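Local structure of alkyl hydroperoxide reductase/ Thiol specific antioxidant/ Mal allergen (Burkholderia ambifaria, 5ENU) at residues Met9-Asp14 against Gly136-Ala141; Pro45-Pro50 against Arg82-Phe87; Val76-Leu81 against Arg123-Ser128. The protein is probably a thiol-dependent peroxidase of the peroxiredoxin family, reducing hydrogen peroxide and alkyl hydroperoxides through a reactive cysteine. All coordinates share one frame; numbering follows the deposited sequence.

How the interactions relate
Interaction 1 lies at the edge of the central sheet, its centre about 19 Å from that of interaction 3 and about 26 Å from that of interaction 2. There the N-terminal loop rests on strand 138-143, through methyl groups and one backbone bond, partly exposed. Interactions 2 and 3 combine polar bonds with apolar packing, F87 in one and I125 in the other, and touch where D79 OD2 lies 2.8 Å from D47 N, a probable hydrogen bond. Strand 71-77 of interaction 3 leads into helix 81-91 of interaction 2. Buried interaction 2 pairs a carboxylate with a hydroxyl and an imidazole; partly buried interaction 3, whose strand 120-132 neighbours strand 138-143, sets an arginine on a backbone carbonyl.

Interaction 1: Met9-Asp14 against Gly136-Ala141; sequences MSVEVD and GVLRQA
L138 is the residue on which V11, E12 and V13 settle. Its CD2 methyl meets V11 CG2 at 3.9 Å and V13 CG2 at 4.0 Å, and each valine crosses the leucine at about a right angle. With CG anti to the backbone N (chi1 180°), L138 CG lies against V13 CA and CG2. L138 CB sits 3.7 Å from E12 O. V13 uses both branches: CG1 touches R139 O at 3.7 Å, while CG2 reaches on to A141 CB at 4.4 Å. One backbone hydrogen bond crosses the contact, D14 N to L138 O at 2.9 Å. V13 CA adds a longer C-H...O contact to L138 O, 3.5 Å away. V137 CG1 packs on the carbonyl carbon of D14.

The loop thus lies across strand 138-143 around L138; the strand runs antiparallel to strand 120-132 in the sheet of a thioredoxin-like fold. A classic beta bulge places R139 and Q140 together opposite L131 of that neighbouring strand.

Further out, F130 and I132 of strand 120-132 also pack against L138, and L108 and F109 of helix 104-109 pack against V11. S10 OG is hydrogen-bonded to L108 O. The R139 side chain starts out away from the loop and forms a salt bridge with D133, which also receives V137 N.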
# COMPACT_ATOMS: atom_id res chain seq x y z
N MET A 9 -17.32 -6.76 -2.42
CA MET A 9 -17.20 -6.28 -1.05
C MET A 9 -15.95 -5.40 -0.95
O MET A 9 -14.84 -5.87 -1.21
CB MET A 9 -17.10 -7.46 -0.08
N SER A 10 -16.13 -4.14 -0.58
CA SER A 10 -15.03 -3.20 -0.43
C SER A 10 -14.55 -3.20 1.03
O SER A 10 -15.28 -3.60 1.94
CB SER A 10 -15.48 -1.80 -0.82
OG SER A 10 -14.39 -0.92 -0.96
N VAL A 11 -13.32 -2.73 1.25
CA VAL A 11 -12.77 -2.79 2.60
C VAL A 11 -13.44 -1.77 3.51
O VAL A 11 -13.80 -0.66 3.07
CB VAL A 11 -11.24 -2.61 2.60
CG1 VAL A 11 -10.57 -3.61 1.66
CG2 VAL A 11 -10.83 -1.15 2.28
N GLU A 12 -13.61 -2.14 4.78
CA GLU A 12 -14.13 -1.25 5.82
C GLU A 12 -13.39 -1.51 7.12
O GLU A 12 -13.09 -2.66 7.46
CB GLU A 12 -15.62 -1.50 6.08
CG GLU A 12 -16.54 -1.13 4.93
CD GLU A 12 -16.52 0.35 4.57
OE1 GLU A 12 -16.20 1.20 5.44
OE2 GLU A 12 -16.84 0.68 3.41
N VAL A 13 -13.11 -0.43 7.86
CA VAL A 13 -12.52 -0.58 9.18
C VAL A 13 -13.41 -1.45 10.05
O VAL A 13 -14.64 -1.34 10.03
CB VAL A 13 -12.27 0.81 9.80
CG1 VAL A 13 -11.78 0.69 11.24
CG2 VAL A 13 -11.23 1.57 8.98
N ASP A 14 -12.78 -2.33 10.83
CA ASP A 14 -13.39 -3.30 11.76
C ASP A 14 -13.85 -4.57 11.05
O ASP A 14 -14.42 -5.45 11.71
CB ASP A 14 -14.56 -2.74 12.58
CG ASP A 14 -14.16 -1.64 13.56
OD1 ASP A 14 -12.95 -1.46 13.82
OD2 ASP A 14 -15.09 -0.96 14.09
N GLY A 136 -6.10 -10.36 9.81
CA GLY A 136 -6.66 -10.01 8.52
C GLY A 136 -7.76 -8.96 8.56
O GLY A 136 -8.44 -8.76 7.54
N VAL A 137 -7.91 -8.25 9.67
CA VAL A 137 -8.95 -7.24 9.81
C VAL A 137 -8.36 -5.85 9.57
O VAL A 137 -7.23 -5.55 10.00
CB VAL A 137 -9.59 -7.35 11.21
CG1 VAL A 137 -10.48 -6.15 11.53
CG2 VAL A 137 -10.37 -8.65 11.30
N LEU A 138 -9.11 -5.01 8.85
CA LEU A 138 -8.67 -3.63 8.63
C LEU A 138 -8.85 -2.83 9.92
O LEU A 138 -9.97 -2.69 10.41
CB LEU A 138 -9.45 -2.99 7.49
CG LEU A 138 -9.05 -1.53 7.20
CD1 LEU A 138 -7.57 -1.43 6.84
CD2 LEU A 138 -9.92 -0.88 6.09
N ARG A 139 -7.75 -2.31 10.46
CA ARG A 139 -7.77 -1.62 11.74
C ARG A 139 -7.77 -0.11 11.59
O ARG A 139 -8.33 0.59 12.43
CB ARG A 139 -6.57 -2.04 12.61
CG ARG A 139 -6.52 -3.54 12.91
CD ARG A 139 -7.71 -4.01 13.74
NE ARG A 139 -7.70 -3.37 15.04
CZ ARG A 139 -7.08 -3.86 16.12
NH1 ARG A 139 -6.43 -5.03 16.06
NH2 ARG A 139 -7.11 -3.18 17.26
N GLN A 140 -7.14 0.40 10.54
CA GLN A 140 -7.08 1.84 10.36
C GLN A 140 -6.83 2.14 8.88
O GLN A 140 -6.10 1.41 8.20
CB GLN A 140 -5.98 2.44 11.24
CG GLN A 140 -5.94 3.95 11.19
CD GLN A 140 -5.17 4.55 12.36
OE1 GLN A 140 -4.61 3.83 13.22
NE2 GLN A 140 -5.10 5.87 12.39
N ALA A 141 -7.45 3.22 8.41
CA ALA A 141 -7.25 3.73 7.06
C ALA A 141 -6.82 5.19 7.15
O ALA A 141 -7.29 5.93 8.03
CB ALA A 141 -8.54 3.65 6.24

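Interaction 2: Pro45-Pro50 against Arg82-Phe87; sequences PKDNTP and RSHDNF
S83, the first residue of helix 81-91 to meet the loop 45-50, gives its hydroxyl to D47: OG to OD2 is 2.7 Å, on the anti lone pair of the carboxylate oxygen. S83 OG, anti to the backbone N (chi1 178°), is directed at D47; water 2 also donates to it and accepts a weak bond from N48 ND2. Water 1 donates to S83 O and accepts from N48 ND2 at 2.8 Å, so water links the N48 amide nitrogen to S83.

H84 comes next. Its ND1 donates to D47 OD2 at 2.7 Å, on the syn lone pair, with the oxygen close to the ring plane although ring and carboxylate are turned 45° apart. The other ring nitrogen, NE2, bonds to I98 O.

One turn on from S83, the F87 ring turns one face to the loop. D47 CA sits over its centre, 4.1 Å from the centroid and 5° off the normal, a CH-pi contact. N48 N lies over the same face, 3.3 Å from F87 CE1, and N48 OD1 touches F87 CD1 at 3.4 Å while taking its hydrogen bond from K90.

The loop makes a type II turn from K46 to T49, and T49, at the N-cap position of helix 50-68, gives OG1 to K46 O. P45, T49 and C52 match the PxxxTxxC signature of peroxiredoxins, in which the cysteine is the peroxidatic one; D47 lies within that signature. With OD2 gripped from both its syn and anti sides and OD1 bonded to Y44 OH, three donors fix the rotation of the D47 carboxylate.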
# COMPACT_ATOMS: atom_id res chain seq x y z
N PRO A 45 0.70 7.11 -5.74
CA PRO A 45 0.27 7.35 -7.14
C PRO A 45 1.21 6.80 -8.21
O PRO A 45 0.71 6.19 -9.18
CB PRO A 45 0.14 8.88 -7.22
CG PRO A 45 -0.03 9.36 -5.83
CD PRO A 45 0.55 8.31 -4.89
N LYS A 46 2.53 6.97 -8.11
CA LYS A 46 3.37 6.68 -9.27
C LYS A 46 4.83 6.51 -8.90
O LYS A 46 5.42 7.37 -8.24
CB LYS A 46 3.28 7.82 -10.31
N ASP A 47 5.44 5.42 -9.38
CA ASP A 47 6.88 5.25 -9.26
C ASP A 47 7.60 6.48 -9.80
O ASP A 47 7.20 7.07 -10.81
CB ASP A 47 7.35 4.04 -10.09
CG ASP A 47 6.95 2.69 -9.52
OD1 ASP A 47 6.37 2.63 -8.41
OD2 ASP A 47 7.21 1.65 -10.18
N ASN A 48 8.67 6.88 -9.10
CA ASN A 48 9.65 7.87 -9.54
C ASN A 48 9.20 9.31 -9.38
O ASN A 48 9.91 10.21 -9.85
CB ASN A 48 10.21 7.62 -10.94
CG ASN A 48 10.84 6.27 -11.05
OD1 ASN A 48 11.80 5.98 -10.34
ND2 ASN A 48 10.26 5.40 -11.88
N THR A 49 8.08 9.57 -8.73
CA THR A 49 7.71 10.95 -8.49
C THR A 49 8.25 11.39 -7.13
O THR A 49 8.60 10.54 -6.29
CB THR A 49 6.19 11.10 -8.53
OG1 THR A 49 5.61 10.27 -7.53
CG2 THR A 49 5.63 10.70 -9.88
N PRO A 50 8.33 12.70 -6.87
CA PRO A 50 8.96 13.16 -5.61
C PRO A 50 8.29 12.64 -4.36
O PRO A 50 8.98 12.13 -3.46
CB PRO A 50 8.90 14.70 -5.74
CG PRO A 50 8.89 14.95 -7.21
CD PRO A 50 8.09 13.82 -7.80
N ARG A 82 8.36 -4.13 -14.20
CA ARG A 82 9.65 -3.58 -14.61
C ARG A 82 9.92 -2.24 -13.92
O ARG A 82 11.02 -1.99 -13.40
CB ARG A 82 9.67 -3.40 -16.14
CG ARG A 82 10.93 -2.67 -16.68
CD ARG A 82 10.88 -2.56 -18.20
NE ARG A 82 9.93 -1.54 -18.66
CZ ARG A 82 9.51 -1.42 -19.92
NH1 ARG A 82 9.93 -2.27 -20.85
NH2 ARG A 82 8.65 -0.45 -20.26
N SER A 83 8.92 -1.35 -13.92
CA SER A 83 9.09 -0.08 -13.24
C SER A 83 9.36 -0.31 -11.76
O SER A 83 10.25 0.33 -11.18
CB SER A 83 7.82 0.75 -13.42
OG SER A 83 7.91 2.00 -12.74
N HIS A 84 8.60 -1.21 -11.14
CA HIS A 84 8.80 -1.49 -9.72
C HIS A 84 10.19 -2.03 -9.44
O HIS A 84 10.82 -1.66 -8.43
CB HIS A 84 7.76 -2.50 -9.24
CG HIS A 84 6.42 -1.93 -8.93
ND1 HIS A 84 6.12 -0.59 -9.05
CD2 HIS A 84 5.31 -2.52 -8.44
CE1 HIS A 84 4.88 -0.39 -8.64
NE2 HIS A 84 4.36 -1.55 -8.28
N ASP A 85 10.70 -2.94 -10.28
CA ASP A 85 12.05 -3.45 -10.06
C ASP A 85 13.07 -2.32 -10.07
O ASP A 85 13.98 -2.28 -9.24
CB ASP A 85 12.42 -4.47 -11.14
CG ASP A 85 11.76 -5.83 -10.94
OD1 ASP A 85 11.30 -6.14 -9.82
OD2 ASP A 85 11.70 -6.59 -11.93
N ASN A 86 12.93 -1.40 -11.03
CA ASN A 86 13.84 -0.27 -11.13
C ASN A 86 13.71 0.65 -9.92
O ASN A 86 14.71 1.09 -9.35
CB ASN A 86 13.57 0.49 -12.43
CG ASN A 86 14.21 -0.17 -13.63
OD1 ASN A 86 15.41 -0.46 -13.60
ND2 ASN A 86 13.43 -0.44 -14.67
N PHE A 87 12.47 0.96 -9.53
CA PHE A 87 12.23 1.89 -8.43
C PHE A 87 12.71 1.30 -7.11
O PHE A 87 13.36 1.98 -6.32
CB PHE A 87 10.72 2.18 -8.41
CG PHE A 87 10.29 3.26 -7.43
CD1 PHE A 87 10.84 4.52 -7.46
CD2 PHE A 87 9.23 3.03 -6.56
CE1 PHE A 87 10.40 5.51 -6.59
CE2 PHE A 87 8.80 4.00 -5.71
CZ PHE A 87 9.38 5.24 -5.72
O HOH W 1 11.13 2.77 -12.37
O HOH W 2 8.75 4.50 -13.79

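Interaction 3: Val76-Leu81 against Arg123-Ser128; sequences VSRDSL and RGIERS
R78 reaches across to the carbonyl of R123 and holds it with both terminal nitrogens. NH2 bonds to R123 O at 2.9 Å with a fairly straight angle of 156°. NH1 makes a longer and more bent bond of 3.2 Å to the same R123 O. The oxygen lies in the guanidinium plane, at its edge, whereas both donors approach from one face of the carbonyl plane, NH2 only modestly tilted and NH1 well above it. A bend at chi3 (-63°) places NE beside I125, 3.7 Å from I125 CG1.

I125 supplies the apolar part of the contact. Its chain and that of R78 slide past each other in opposite directions, R78 CG lying 4.0 Å from I125 CD1, and the same methyl reaches S77 CA. G124, with no side chain, brings its CA to 3.6 Å from R78 NH2.

R123 crosses R78 at about a right angle, its CG 3.8 Å from R78 NH1. The two guanidiniums share one partner, E103, through salt bridges from R78 NH1 and R123 NE.

The contact joins the C-terminal end of strand 71-77 to strand 120-132 just before its break; the two strands flank strand 38-43 in the thioredoxin-like sheet. Nearby, S77 OG is bonded to D79 OD2, and S80 N-caps the following helix. R127, salt-bridged to E55 and packed on P45, probably corresponds to the active-site arginine of peroxiredoxins.

E103 would balance much of the charge of R78, while the R123 carbonyl dipole would favour the guanidinium, and E103 would also ease repulsion between the two arginines.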
# COMPACT_ATOMS: atom_id res chain seq x y z
N VAL A 76 1.96 -0.28 -3.08
CA VAL A 76 1.11 -0.62 -4.23
C VAL A 76 0.99 0.60 -5.13
O VAL A 76 0.61 1.68 -4.67
CB VAL A 76 -0.32 -1.04 -3.81
CG1 VAL A 76 -1.07 -1.56 -5.04
CG2 VAL A 76 -0.27 -2.08 -2.69
N SER A 77 1.28 0.42 -6.42
CA SER A 77 0.85 1.36 -7.44
C SER A 77 0.47 0.55 -8.67
O SER A 77 0.65 -0.67 -8.71
CB SER A 77 1.92 2.40 -7.80
OG SER A 77 2.87 1.85 -8.70
N ARG A 78 -0.04 1.24 -9.70
CA ARG A 78 -0.43 0.55 -10.92
C ARG A 78 0.72 0.39 -11.92
O ARG A 78 0.51 -0.17 -13.00
CB ARG A 78 -1.64 1.25 -11.58
CG ARG A 78 -2.86 1.33 -10.66
CD ARG A 78 -3.91 2.30 -11.18
NE ARG A 78 -3.41 3.68 -11.24
CZ ARG A 78 -4.03 4.66 -11.86
NH1 ARG A 78 -5.20 4.44 -12.46
NH2 ARG A 78 -3.50 5.88 -11.86
N ASP A 79 1.92 0.87 -11.57
CA ASP A 79 3.08 0.74 -12.45
C ASP A 79 3.41 -0.73 -12.72
O ASP A 79 3.06 -1.62 -11.94
CB ASP A 79 4.30 1.45 -11.84
CG ASP A 79 4.10 2.94 -11.73
OD1 ASP A 79 4.14 3.60 -12.79
OD2 ASP A 79 3.83 3.44 -10.62
N SER A 80 4.12 -0.96 -13.83
CA SER A 80 4.55 -2.29 -14.23
C SER A 80 5.55 -2.90 -13.23
O SER A 80 6.20 -2.21 -12.43
CB SER A 80 5.24 -2.23 -15.60
OG SER A 80 6.45 -1.53 -15.49
N LEU A 81 5.69 -4.23 -13.30
CA LEU A 81 6.74 -4.90 -12.53
C LEU A 81 8.12 -4.38 -12.91
O LEU A 81 8.98 -4.22 -12.03
CB LEU A 81 6.66 -6.41 -12.74
CG LEU A 81 5.50 -7.08 -11.99
CD1 LEU A 81 5.39 -8.55 -12.44
CD2 LEU A 81 5.71 -6.98 -10.47
N ARG A 123 -7.48 9.24 -14.62
CA ARG A 123 -7.72 8.21 -13.61
C ARG A 123 -6.50 8.08 -12.71
O ARG A 123 -5.46 7.54 -13.13
CB ARG A 123 -8.05 6.88 -14.30
CG ARG A 123 -8.62 5.83 -13.35
CD ARG A 123 -8.87 4.52 -14.10
NE ARG A 123 -9.73 3.64 -13.32
CZ ARG A 123 -11.05 3.75 -13.28
NH1 ARG A 123 -11.77 2.92 -12.53
NH2 ARG A 123 -11.66 4.70 -14.00
N GLY A 124 -6.60 8.57 -11.47
CA GLY A 124 -5.50 8.56 -10.53
C GLY A 124 -5.75 7.71 -9.29
O GLY A 124 -6.85 7.21 -9.06
N ILE A 125 -4.68 7.53 -8.51
CA ILE A 125 -4.71 6.92 -7.18
C ILE A 125 -4.64 8.04 -6.15
O ILE A 125 -3.78 8.93 -6.26
CB ILE A 125 -3.49 5.99 -6.97
CG1 ILE A 125 -3.65 4.67 -7.71
CG2 ILE A 125 -3.20 5.75 -5.45
CD1 ILE A 125 -2.47 3.74 -7.49
N GLU A 126 -5.51 7.99 -5.15
CA GLU A 126 -5.41 8.85 -3.98
C GLU A 126 -4.44 8.19 -2.99
O GLU A 126 -4.69 7.06 -2.56
CB GLU A 126 -6.81 8.93 -3.36
CG GLU A 126 -6.91 9.81 -2.15
CD GLU A 126 -8.34 10.12 -1.76
OE1 GLU A 126 -9.09 9.19 -1.41
OE2 GLU A 126 -8.72 11.31 -1.82
N ARG A 127 -3.33 8.86 -2.67
CA ARG A 127 -2.35 8.31 -1.72
C ARG A 127 -3.04 7.93 -0.41
O ARG A 127 -3.63 8.78 0.25
CB ARG A 127 -1.25 9.34 -1.43
CG ARG A 127 -0.05 8.75 -0.68
CD ARG A 127 0.98 9.83 -0.28
NE ARG A 127 1.38 10.67 -1.41
CZ ARG A 127 2.27 10.30 -2.34
NH1 ARG A 127 2.52 11.10 -3.37
NH2 ARG A 127 2.91 9.13 -2.25
N SER A 128 -2.97 6.65 -0.06
CA SER A 128 -3.76 6.10 1.04
C SER A 128 -2.99 4.92 1.62
O SER A 128 -2.30 4.20 0.89
CB SER A 128 -5.13 5.60 0.57
OG SER A 128 -5.84 6.61 -0.11